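Local coordinates for AB hydrolase-1 domain-containing protein (Parabacteroides distasonis, PDB 4Q34) that is of unconfirmed function but, as a member of the alpha/beta hydrolase family, probably acts as an esterase, at residues V111-I120 / R256-R265. Numbering follows the deposited sequence.
Sequences VWFNRFRVGI and RPELYEWTRR
Val111 rests its CG1 against the carboxylate of Glu258, whose OE1 is hydrogen-bonded to a bound glycerol; a short apolar branch is enough here. One turn on, the backbone O of Asn114, which accepts the bond from Arg117 N, lies 3.4 Å from Leu259 CG. Arg115 does most of the work. With CG anti to the backbone N (chi1 174°) and a bend at chi2, its long chain carries the guanidinium into a hole among Glu258, Glu261, Trp262 and Arg265. There Arg115 NH1 donates to Glu258 O (3.0 Å) and, in a salt bridge, to Glu261 OE1 (2.9 Å), which NH2 also reaches; Leu220 N holds OE2. Trp262 CZ2 touches one guanidinium face near its rim, the planes 48° apart, and Trp262 NE1 donates to Arg115 O (2.8 Å). Arg265 NH1 stands 3.2 Å from Arg115 NH2, two like-charged donors with no bond between them; Glu261, and Glu225 in a salt bridge to Arg265, probably offset the charge. Were Arg115 replaced by an alanine, the Glu261 carboxylate would probably lose its charged mate and a gap would open beside the indole. Arg117, at the positive-phi position of a Schellman motif, forms a salt bridge with Glu199 and sets NH1 over the indole, 3.4 Å from Trp262 CG. Branched and apolar, Ile120 CD1 meets Leu259 CD1 at 3.7 Å, while its methyl CG2 suits the flat face of the Arg256 guanidinium. A Schellman-closed helix C-terminus thus packs against the first turns of helix 257-277, which links the parallel neighbours 242-246 and 283-287 in the mixed central sheet of the alpha/beta hydrolase fold.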
ATOM      1  N   VAL A 111       4.971 -23.482   6.409  1.00 20.45           N
ATOM      2  CA  VAL A 111       6.329 -23.207   6.891  1.00 21.35           C
ATOM      3  C   VAL A 111       6.400 -21.842   7.577  1.00 20.24           C
ATOM      4  O   VAL A 111       6.893 -21.734   8.710  1.00 21.02           O
ATOM      5  CB  VAL A 111       7.380 -23.321   5.772  1.00 22.86           C
ATOM      6  CG1 VAL A 111       8.763 -23.023   6.326  1.00 25.62           C
ATOM      7  CG2 VAL A 111       7.328 -24.702   5.119  1.00 24.80           C
ATOM      8  N   TRP A 112       5.859 -20.794   6.950  1.00 21.02           N
ATOM      9  CA  TRP A 112       5.771 -19.518   7.628  1.00 20.06           C
ATOM     10  C   TRP A 112       5.058 -19.541   8.984  1.00 20.33           C
ATOM     11  O   TRP A 112       5.471 -18.862   9.906  1.00 20.20           O
ATOM     12  CB  TRP A 112       5.139 -18.423   6.750  1.00 21.13           C
ATOM     13  CG  TRP A 112       5.966 -18.000   5.575  1.00 22.00           C
ATOM     14  CD1 TRP A 112       5.728 -18.288   4.261  1.00 23.50           C
ATOM     15  CD2 TRP A 112       7.133 -17.178   5.603  1.00 22.66           C
ATOM     16  NE1 TRP A 112       6.699 -17.711   3.451  1.00 24.63           N
ATOM     17  CE2 TRP A 112       7.576 -17.029   4.255  1.00 24.54           C
ATOM     18  CE3 TRP A 112       7.860 -16.566   6.628  1.00 23.84           C
ATOM     19  CZ2 TRP A 112       8.695 -16.258   3.912  1.00 29.24           C
ATOM     20  CZ3 TRP A 112       8.983 -15.795   6.288  1.00 27.12           C
ATOM     21  CH2 TRP A 112       9.396 -15.664   4.946  1.00 28.91           C
ATOM     22  N   PHE A 113       3.996 -20.319   9.100  1.00 19.77           N
ATOM     23  CA  PHE A 113       3.278 -20.480  10.390  1.00 20.91           C
ATOM     24  C   PHE A 113       4.262 -20.899  11.474  1.00 20.98           C
ATOM     25  O   PHE A 113       4.303 -20.339  12.554  1.00 21.63           O
ATOM     26  CB  PHE A 113       2.186 -21.514  10.166  1.00 21.56           C
ATOM     27  CG  PHE A 113       1.329 -21.825  11.356  1.00 23.78           C
ATOM     28  CD1 PHE A 113       1.706 -22.789  12.275  1.00 23.56           C
ATOM     29  CD2 PHE A 113       0.077 -21.223  11.503  1.00 24.29           C
ATOM     30  CE1 PHE A 113       0.876 -23.122  13.342  1.00 25.18           C
ATOM     31  CE2 PHE A 113      -0.757 -21.566  12.556  1.00 25.77           C
ATOM     32  CZ  PHE A 113      -0.356 -22.513  13.472  1.00 26.47           C
ATOM     33  N   ASN A 114       5.073 -21.903  11.166  1.00 21.67           N
ATOM     34  CA  ASN A 114       6.118 -22.349  12.097  1.00 22.69           C
ATOM     35  C   ASN A 114       7.215 -21.322  12.327  1.00 21.54           C
ATOM     36  O   ASN A 114       7.587 -21.057  13.449  1.00 20.77           O
ATOM     37  CB  ASN A 114       6.769 -23.621  11.564  1.00 24.25           C
ATOM     38  CG  ASN A 114       5.865 -24.816  11.642  1.00 25.09           C
ATOM     39  OD1 ASN A 114       4.651 -24.697  11.668  1.00 24.09           O
ATOM     40  ND2 ASN A 114       6.463 -25.990  11.665  1.00 25.10           N
ATOM     41  N   ARG A 115       7.717 -20.731  11.236  1.00 20.82           N
ATOM     42  CA  ARG A 115       8.785 -19.744  11.284  1.00 21.41           C
ATOM     43  C   ARG A 115       8.414 -18.544  12.160  1.00 21.72           C
ATOM     44  O   ARG A 115       9.273 -17.953  12.816  1.00 20.55           O
ATOM     45  CB  ARG A 115       9.054 -19.239   9.859  1.00 23.20           C
ATOM     46  CG  ARG A 115      10.032 -18.103   9.751  1.00 27.14           C
ATOM     47  CD  ARG A 115      11.375 -18.480  10.351  1.00 32.63           C
ATOM     48  NE  ARG A 115      12.432 -17.529   9.994  1.00 36.30           N
ATOM     49  CZ  ARG A 115      13.719 -17.730  10.283  1.00 37.34           C
ATOM     50  NH1 ARG A 115      14.098 -18.827  10.930  1.00 30.09           N
ATOM     51  NH2 ARG A 115      14.625 -16.848   9.897  1.00 35.48           N
ATOM     52  N   PHE A 116       7.130 -18.197  12.150  1.00 20.10           N
ATOM     53  CA  PHE A 116       6.595 -17.077  12.939  1.00 19.21           C
ATOM     54  C   PHE A 116       6.205 -17.458  14.366  1.00 19.95           C
ATOM     55  O   PHE A 116       5.778 -16.607  15.151  1.00 19.73           O
ATOM     56  CB  PHE A 116       5.410 -16.437  12.206  1.00 19.87           C
ATOM     57  CG  PHE A 116       5.791 -15.731  10.913  1.00 19.24           C
ATOM     58  CD1 PHE A 116       7.112 -15.314  10.679  1.00 19.98           C
ATOM     59  CD2 PHE A 116       4.835 -15.483   9.941  1.00 21.89           C
ATOM     60  CE1 PHE A 116       7.451 -14.630   9.526  1.00 22.58           C
ATOM     61  CE2 PHE A 116       5.177 -14.802   8.784  1.00 21.50           C
ATOM     62  CZ  PHE A 116       6.475 -14.362   8.586  1.00 23.25           C
ATOM     63  N   ARG A 117       6.346 -18.752  14.664  1.00 20.55           N
ATOM     64  CA  ARG A 117       6.127 -19.313  15.975  1.00 21.11           C
ATOM     65  C   ARG A 117       4.681 -19.113  16.431  1.00 21.38           C
ATOM     66  O   ARG A 117       4.399 -18.867  17.600  1.00 21.60           O
ATOM     67  CB  ARG A 117       7.145 -18.774  16.961  1.00 21.70           C
ATOM     68  CG  ARG A 117       8.598 -18.996  16.539  1.00 20.97           C
ATOM     69  CD  ARG A 117       9.625 -18.944  17.691  1.00 20.54           C
ATOM     70  NE  ARG A 117       9.298 -17.857  18.615  1.00 19.08           N
ATOM     71  CZ  ARG A 117       9.528 -16.575  18.389  1.00 20.15           C
ATOM     72  NH1 ARG A 117      10.136 -16.187  17.277  1.00 19.76           N
ATOM     73  NH2 ARG A 117       9.084 -15.670  19.240  1.00 19.48           N
ATOM     74  N   VAL A 118       3.751 -19.302  15.514  1.00 20.04           N
ATOM     75  CA  VAL A 118       2.332 -19.394  15.891  1.00 20.90           C
ATOM     76  C   VAL A 118       2.099 -20.791  16.468  1.00 23.00           C
ATOM     77  O   VAL A 118       1.285 -20.971  17.349  1.00 23.66           O
ATOM     78  CB  VAL A 118       1.402 -19.158  14.688  1.00 21.94           C
ATOM     79  CG1 VAL A 118      -0.063 -19.226  15.088  1.00 23.67           C
ATOM     80  CG2 VAL A 118       1.690 -17.797  14.067  1.00 22.25           C
ATOM     81  N   GLY A 119       2.877 -21.749  15.991  1.00 25.12           N
ATOM     82  CA  GLY A 119       2.717 -23.145  16.417  1.00 25.08           C
ATOM     83  C   GLY A 119       3.538 -24.056  15.533  1.00 26.09           C
ATOM     84  O   GLY A 119       4.329 -23.612  14.724  1.00 24.95           O
ATOM     85  N   ILE A 120       3.354 -25.352  15.699  1.00 26.44           N
ATOM     86  CA  ILE A 120       3.907 -26.313  14.754  1.00 26.36           C
ATOM     87  C   ILE A 120       2.710 -26.814  13.961  1.00 27.03           C
ATOM     88  O   ILE A 120       1.880 -27.604  14.464  1.00 25.79           O
ATOM     89  CB  ILE A 120       4.613 -27.499  15.439  1.00 28.14           C
ATOM     90  CG1 ILE A 120       5.697 -26.999  16.410  1.00 29.20           C
ATOM     91  CG2 ILE A 120       5.208 -28.432  14.389  1.00 27.77           C
ATOM     92  CD1 ILE A 120       6.739 -26.118  15.768  1.00 28.62           C
ATOM     93  N   ARG A 256      14.099 -28.046  14.960  1.00 31.59           N
ATOM     94  CA  ARG A 256      13.471 -27.271  13.905  1.00 33.82           C
ATOM     95  C   ARG A 256      14.138 -25.889  13.759  1.00 32.02           C
ATOM     96  O   ARG A 256      13.783 -24.946  14.477  1.00 28.88           O
ATOM     97  CB  ARG A 256      11.981 -27.082  14.217  1.00 35.27           C
ATOM     98  CG  ARG A 256      11.185 -28.385  14.240  1.00 35.98           C
ATOM     99  CD  ARG A 256       9.817 -28.132  14.826  1.00 38.24           C
ATOM    100  NE  ARG A 256       8.945 -29.312  14.796  1.00 37.54           N
ATOM    101  CZ  ARG A 256       8.326 -29.787  13.711  1.00 41.67           C
ATOM    102  NH1 ARG A 256       8.484 -29.227  12.520  1.00 39.05           N
ATOM    103  NH2 ARG A 256       7.560 -30.869  13.817  1.00 45.54           N
ATOM    104  N   PRO A 257      15.108 -25.778  12.833  1.00 34.39           N
ATOM    105  CA  PRO A 257      15.853 -24.541  12.574  1.00 33.27           C
ATOM    106  C   PRO A 257      14.964 -23.349  12.255  1.00 31.09           C
ATOM    107  O   PRO A 257      15.325 -22.221  12.595  1.00 29.95           O
ATOM    108  CB  PRO A 257      16.721 -24.884  11.355  1.00 36.65           C
ATOM    109  CG  PRO A 257      16.903 -26.367  11.428  1.00 41.73           C
ATOM    110  CD  PRO A 257      15.701 -26.939  12.137  1.00 36.34           C
ATOM    111  N   GLU A 258      13.812 -23.578  11.615  1.00 28.65           N
ATOM    112  CA  GLU A 258      12.883 -22.470  11.371  1.00 29.88           C
ATOM    113  C   GLU A 258      12.520 -21.740  12.678  1.00 28.15           C
ATOM    114  O   GLU A 258      12.323 -20.521  12.656  1.00 29.63           O
ATOM    115  CB  GLU A 258      11.605 -22.923  10.675  1.00 29.39           C
ATOM    116  CG  GLU A 258      11.785 -23.462   9.260  1.00 33.81           C
ATOM    117  CD  GLU A 258      11.938 -22.400   8.163  1.00 36.35           C
ATOM    118  OE1 GLU A 258      11.866 -21.180   8.410  1.00 35.83           O
ATOM    119  OE2 GLU A 258      12.135 -22.809   7.001  1.00 31.47           O
ATOM    120  N   LEU A 259      12.431 -22.467  13.792  1.00 25.69           N
ATOM    121  CA  LEU A 259      12.168 -21.837  15.080  1.00 25.95           C
ATOM    122  C   LEU A 259      13.448 -21.571  15.890  1.00 24.96           C
ATOM    123  O   LEU A 259      13.547 -20.537  16.589  1.00 24.63           O
ATOM    124  CB  LEU A 259      11.191 -22.663  15.895  1.00 27.46           C
ATOM    125  CG  LEU A 259       9.729 -22.767  15.379  1.00 27.66           C
ATOM    126  CD1 LEU A 259       9.502 -23.964  14.484  1.00 27.60           C
ATOM    127  CD2 LEU A 259       8.790 -22.851  16.572  1.00 29.81           C
ATOM    128  N   TYR A 260      14.420 -22.464  15.792  1.00 22.78           N
ATOM    129  CA  TYR A 260      15.611 -22.370  16.644  1.00 24.64           C
ATOM    130  C   TYR A 260      16.487 -21.192  16.277  1.00 24.49           C
ATOM    131  O   TYR A 260      17.144 -20.628  17.127  1.00 26.46           O
ATOM    132  CB  TYR A 260      16.406 -23.690  16.683  1.00 22.89           C
ATOM    133  CG  TYR A 260      17.487 -23.694  17.736  1.00 24.69           C
ATOM    134  CD1 TYR A 260      17.168 -23.803  19.085  1.00 25.38           C
ATOM    135  CD2 TYR A 260      18.812 -23.530  17.394  1.00 30.51           C
ATOM    136  CE1 TYR A 260      18.136 -23.766  20.060  1.00 28.61           C
ATOM    137  CE2 TYR A 260      19.799 -23.502  18.371  1.00 33.25           C
ATOM    138  CZ  TYR A 260      19.446 -23.622  19.706  1.00 31.91           C
ATOM    139  OH  TYR A 260      20.413 -23.589  20.684  1.00 35.46           O
ATOM    140  N   GLU A 261      16.440 -20.765  15.028  1.00 25.04           N
ATOM    141  CA  GLU A 261      17.170 -19.577  14.637  1.00 26.38           C
ATOM    142  C   GLU A 261      16.821 -18.405  15.527  1.00 23.63           C
ATOM    143  O   GLU A 261      17.691 -17.593  15.788  1.00 24.21           O
ATOM    144  CB  GLU A 261      16.903 -19.218  13.190  1.00 31.15           C
ATOM    145  CG  GLU A 261      17.600 -20.181  12.254  1.00 34.80           C
ATOM    146  CD  GLU A 261      17.635 -19.724  10.801  1.00 42.43           C
ATOM    147  OE1 GLU A 261      16.972 -18.716  10.449  1.00 45.38           O
ATOM    148  OE2 GLU A 261      18.347 -20.389  10.019  1.00 45.21           O
ATOM    149  N   TRP A 262      15.570 -18.318  15.991  1.00 21.95           N
ATOM    150  CA  TRP A 262      15.164 -17.222  16.875  1.00 22.52           C
ATOM    151  C   TRP A 262      15.810 -17.357  18.252  1.00 23.42           C
ATOM    152  O   TRP A 262      16.220 -16.395  18.853  1.00 22.14           O
ATOM    153  CB  TRP A 262      13.631 -17.082  16.974  1.00 22.57           C
ATOM    154  CG  TRP A 262      13.004 -16.884  15.654  1.00 20.98           C
ATOM    155  CD1 TRP A 262      12.160 -17.747  14.993  1.00 23.20           C
ATOM    156  CD2 TRP A 262      13.171 -15.744  14.794  1.00 23.06           C
ATOM    157  NE1 TRP A 262      11.798 -17.213  13.780  1.00 22.79           N
ATOM    158  CE2 TRP A 262      12.392 -15.979  13.637  1.00 24.29           C
ATOM    159  CE3 TRP A 262      13.900 -14.545  14.892  1.00 25.19           C
ATOM    160  CZ2 TRP A 262      12.360 -15.084  12.563  1.00 24.71           C
ATOM    161  CZ3 TRP A 262      13.825 -13.616  13.820  1.00 25.17           C
ATOM    162  CH2 TRP A 262      13.061 -13.900  12.685  1.00 23.94           C
ATOM    163  N   THR A 263      15.896 -18.570  18.772  1.00 20.72           N
ATOM    164  CA  THR A 263      16.671 -18.782  19.983  1.00 23.21           C
ATOM    165  C   THR A 263      18.105 -18.321  19.880  1.00 21.88           C
ATOM    166  O   THR A 263      18.622 -17.714  20.815  1.00 22.99           O
ATOM    167  CB  THR A 263      16.682 -20.292  20.329  1.00 22.88           C
ATOM    168  OG1 THR A 263      15.326 -20.751  20.313  1.00 24.88           O
ATOM    169  CG2 THR A 263      17.281 -20.538  21.667  1.00 24.78           C
ATOM    170  N   ARG A 264      18.761 -18.679  18.776  1.00 24.19           N
ATOM    171  CA  ARG A 264      20.150 -18.255  18.523  1.00 24.66           C
ATOM    172  C   ARG A 264      20.252 -16.737  18.447  1.00 24.13           C
ATOM    173  O   ARG A 264      21.241 -16.156  18.935  1.00 22.34           O
ATOM    174  CB  ARG A 264      20.698 -18.801  17.199  1.00 29.67           C
ATOM    175  CG  ARG A 264      20.472 -20.283  16.947  1.00 39.28           C
ATOM    176  CD  ARG A 264      21.140 -20.691  15.635  1.00 50.32           C
ATOM    177  NE  ARG A 264      22.411 -21.327  15.905  1.00 61.95           N
ATOM    178  CZ  ARG A 264      22.613 -22.638  15.929  1.00 60.37           C
ATOM    179  NH1 ARG A 264      21.636 -23.495  15.645  1.00 70.19           N
ATOM    180  NH2 ARG A 264      23.813 -23.095  16.227  1.00 66.82           N
ATOM    181  N   ARG A 265      19.231 -16.105  17.864  1.00 22.98           N
ATOM    182  CA  ARG A 265      19.217 -14.643  17.709  1.00 21.86           C
ATOM    183  C   ARG A 265      19.096 -13.922  19.051  1.00 22.16           C
ATOM    184  O   ARG A 265      19.802 -12.942  19.292  1.00 20.97           O
ATOM    185  CB  ARG A 265      18.133 -14.213  16.727  1.00 21.59           C
ATOM    186  CG  ARG A 265      18.642 -14.483  15.321  1.00 21.41           C
ATOM    187  CD  ARG A 265      17.523 -14.452  14.314  1.00 21.98           C
ATOM    188  NE  ARG A 265      18.116 -14.533  12.994  1.00 22.86           N
ATOM    189  CZ  ARG A 265      17.431 -14.739  11.892  1.00 28.49           C
ATOM    190  NH1 ARG A 265      16.121 -14.932  11.926  1.00 31.55           N
ATOM    191  NH2 ARG A 265      18.096 -14.762  10.746  1.00 38.53           N
TER